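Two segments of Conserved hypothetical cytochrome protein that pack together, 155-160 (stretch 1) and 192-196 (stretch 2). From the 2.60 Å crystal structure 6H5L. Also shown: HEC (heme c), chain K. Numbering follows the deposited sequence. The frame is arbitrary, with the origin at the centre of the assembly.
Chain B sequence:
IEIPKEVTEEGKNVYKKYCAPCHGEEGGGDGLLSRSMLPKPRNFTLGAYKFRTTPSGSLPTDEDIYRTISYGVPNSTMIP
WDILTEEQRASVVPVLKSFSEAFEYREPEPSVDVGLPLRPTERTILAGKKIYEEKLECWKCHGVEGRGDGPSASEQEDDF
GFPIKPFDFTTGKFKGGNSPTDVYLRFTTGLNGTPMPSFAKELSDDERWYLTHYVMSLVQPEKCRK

Stretch 1 (155-160) EQEDDF
Stretch 2, residues 192-196: NGTPM

A single backbone hydrogen bond ties these two irregular loops together: Asp 159 N donates to Gly 193 O at 2.9 Å, with an N-H...O angle of 155°. The segments run roughly antiparallel, 153° apart, with Asp 159 CA 5.1 Å from Gly 193 CA and Asp 158 CA 5.2 Å from Thr 194 CA; together they bury 273 Å².

Gly 193 sits at phi/psi 96/-6, where a CB would jam against the preceding carbonyl, so glycine suits the turn that presents its O. Stretch 1 is largely extended through Gln 156 (-71/150), Glu 157 (-143/151) and Asp 158 (-66/171), then bends at Asp 159 (-77/-10).

Pro 195 (-69/1, C-gamma endo) points toward stretch 1 and supplies a compact apolar surface: its CG lies 3.4 Å from Gln 156 OE1 and its CD 3.4 Å from Glu 157 O. Gln 156, chi1 m and chi2 m, also points toward its partner, while its NE2 is hydrogen-bonded elsewhere in the structure. Glu 157 (m, t) points away, leaving its backbone to meet the proline.

Thr 194 (-123/158, chi1 p) also points away; its OG1 accepts a weak bond from Met 196 N at 3.3 Å. Met 196 (-81/104; t, p, t) then ligates heme iron, SD to FE 2.3 Å.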

# COMPACT_ATOMS: atom_id res chain seq x y z
N GLU B 155 34.47 23.87 5.05
CA GLU B 155 35.56 24.82 5.26
C GLU B 155 36.94 24.21 5.06
O GLU B 155 37.93 24.94 5.17
CB GLU B 155 35.46 25.42 6.66
CG GLU B 155 35.82 24.44 7.76
CD GLU B 155 35.42 24.93 9.13
OE1 GLU B 155 34.58 25.85 9.21
OE2 GLU B 155 35.93 24.39 10.13
N GLN B 156 37.04 22.92 4.77
CA GLN B 156 38.34 22.29 4.62
C GLN B 156 39.03 22.76 3.34
O GLN B 156 38.38 23.08 2.35
CB GLN B 156 38.21 20.77 4.62
CG GLN B 156 37.52 20.21 5.85
CD GLN B 156 38.23 20.61 7.14
OE1 GLN B 156 39.45 20.56 7.23
NE2 GLN B 156 37.45 21.01 8.14
N GLU B 157 40.36 22.80 3.38
CA GLU B 157 41.14 23.32 2.26
C GLU B 157 42.41 22.52 2.08
O GLU B 157 42.96 21.95 3.03
CB GLU B 157 41.49 24.80 2.47
CG GLU B 157 40.35 25.75 2.20
CD GLU B 157 40.82 27.16 1.93
OE1 GLU B 157 42.03 27.43 2.11
OE2 GLU B 157 39.99 28.00 1.54
N ASP B 158 42.88 22.48 0.83
CA ASP B 158 44.16 21.86 0.50
C ASP B 158 45.32 22.62 1.13
O ASP B 158 45.16 23.72 1.68
CB ASP B 158 44.36 21.83 -1.02
CG ASP B 158 43.60 20.71 -1.69
OD1 ASP B 158 43.35 19.67 -1.04
OD2 ASP B 158 43.27 20.86 -2.89
N ASP B 159 46.50 22.03 1.04
CA ASP B 159 47.73 22.79 1.22
C ASP B 159 48.07 23.62 -0.01
O ASP B 159 48.98 24.45 0.05
CB ASP B 159 48.89 21.86 1.57
CG ASP B 159 48.78 21.29 2.97
OD1 ASP B 159 48.04 21.87 3.79
OD2 ASP B 159 49.44 20.27 3.25
N PHE B 160 47.37 23.40 -1.12
CA PHE B 160 47.47 24.22 -2.32
C PHE B 160 46.49 25.39 -2.30
O PHE B 160 46.43 26.14 -3.28
CB PHE B 160 47.23 23.37 -3.57
CG PHE B 160 48.11 22.16 -3.66
CD1 PHE B 160 49.35 22.23 -4.26
CD2 PHE B 160 47.69 20.94 -3.15
CE1 PHE B 160 50.17 21.12 -4.34
CE2 PHE B 160 48.50 19.82 -3.23
CZ PHE B 160 49.74 19.91 -3.83
N ASN B 192 48.98 13.15 2.44
CA ASN B 192 49.84 14.33 2.38
C ASN B 192 49.19 15.42 1.53
O ASN B 192 48.72 15.17 0.42
CB ASN B 192 51.20 13.96 1.80
CG ASN B 192 52.03 13.11 2.75
OD1 ASN B 192 51.56 12.69 3.80
ND2 ASN B 192 53.27 12.84 2.37
N GLY B 193 49.17 16.64 2.07
CA GLY B 193 48.62 17.78 1.39
C GLY B 193 47.18 18.11 1.75
O GLY B 193 46.66 19.13 1.29
N THR B 194 46.53 17.27 2.54
CA THR B 194 45.14 17.43 2.94
C THR B 194 45.04 17.46 4.46
O THR B 194 45.93 16.97 5.15
CB THR B 194 44.28 16.29 2.38
OG1 THR B 194 44.55 15.08 3.11
CG2 THR B 194 44.58 16.06 0.91
N PRO B 195 43.96 18.03 5.00
CA PRO B 195 43.77 18.00 6.46
C PRO B 195 43.47 16.62 7.02
O PRO B 195 43.28 16.49 8.23
CB PRO B 195 42.57 18.95 6.67
CG PRO B 195 41.85 18.94 5.38
CD PRO B 195 42.92 18.83 4.33
N MET B 196 43.43 15.58 6.18
CA MET B 196 43.27 14.20 6.62
C MET B 196 44.62 13.67 7.08
O MET B 196 45.48 13.34 6.24
CB MET B 196 42.70 13.34 5.50
CG MET B 196 42.57 11.86 5.84
SD MET B 196 41.26 11.52 7.03
CE MET B 196 41.59 9.79 7.38
FE HEC K . 39.01 11.89 6.74
CHA HEC K . 39.73 11.37 3.42
CHB HEC K . 38.26 8.56 7.08
CHC HEC K . 38.63 12.32 10.13
CHD HEC K . 39.01 15.28 6.30
NA HEC K . 39.05 10.25 5.49
C1A HEC K . 39.26 10.28 4.13
C2A HEC K . 38.92 8.98 3.58
C3A HEC K . 38.51 8.21 4.60
C4A HEC K . 38.58 8.99 5.82
CMA HEC K . 38.03 6.74 4.50
CAA HEC K . 39.00 8.58 2.09
CBA HEC K . 40.23 7.71 1.85
CGA HEC K . 40.32 7.36 0.38
O1A HEC K . 39.51 7.91 -0.41
O2A HEC K . 41.19 6.54 0.01
NB HEC K . 38.45 10.68 8.31
C1B HEC K . 38.36 9.30 8.24
C2B HEC K . 38.39 8.78 9.59
C3B HEC K . 38.49 9.81 10.44
C4B HEC K . 38.53 11.03 9.64
CMB HEC K . 38.29 7.28 9.94
CAB HEC K . 38.55 9.77 11.98
CBB HEC K . 39.77 9.00 12.51
NC HEC K . 38.81 13.50 7.98
C1C HEC K . 38.74 13.46 9.36
C2C HEC K . 38.95 14.80 9.86
C3C HEC K . 38.92 15.63 8.80
C4C HEC K . 38.92 14.82 7.60
CMC HEC K . 38.77 15.21 11.34
CAC HEC K . 39.02 17.18 8.85
CBC HEC K . 40.41 17.62 9.36
ND HEC K . 39.31 13.14 5.10
C1D HEC K . 39.30 14.53 5.17
C2D HEC K . 39.65 15.06 3.87
C3D HEC K . 39.88 13.84 2.97
C4D HEC K . 39.64 12.69 3.82
CMD HEC K . 39.78 16.55 3.48
CAD HEC K . 40.28 13.83 1.48
CBD HEC K . 39.03 14.02 0.62
CGD HEC K . 39.43 14.15 -0.83
O1D HEC K . 40.61 13.89 -1.17
O2D HEC K . 38.55 14.53 -1.66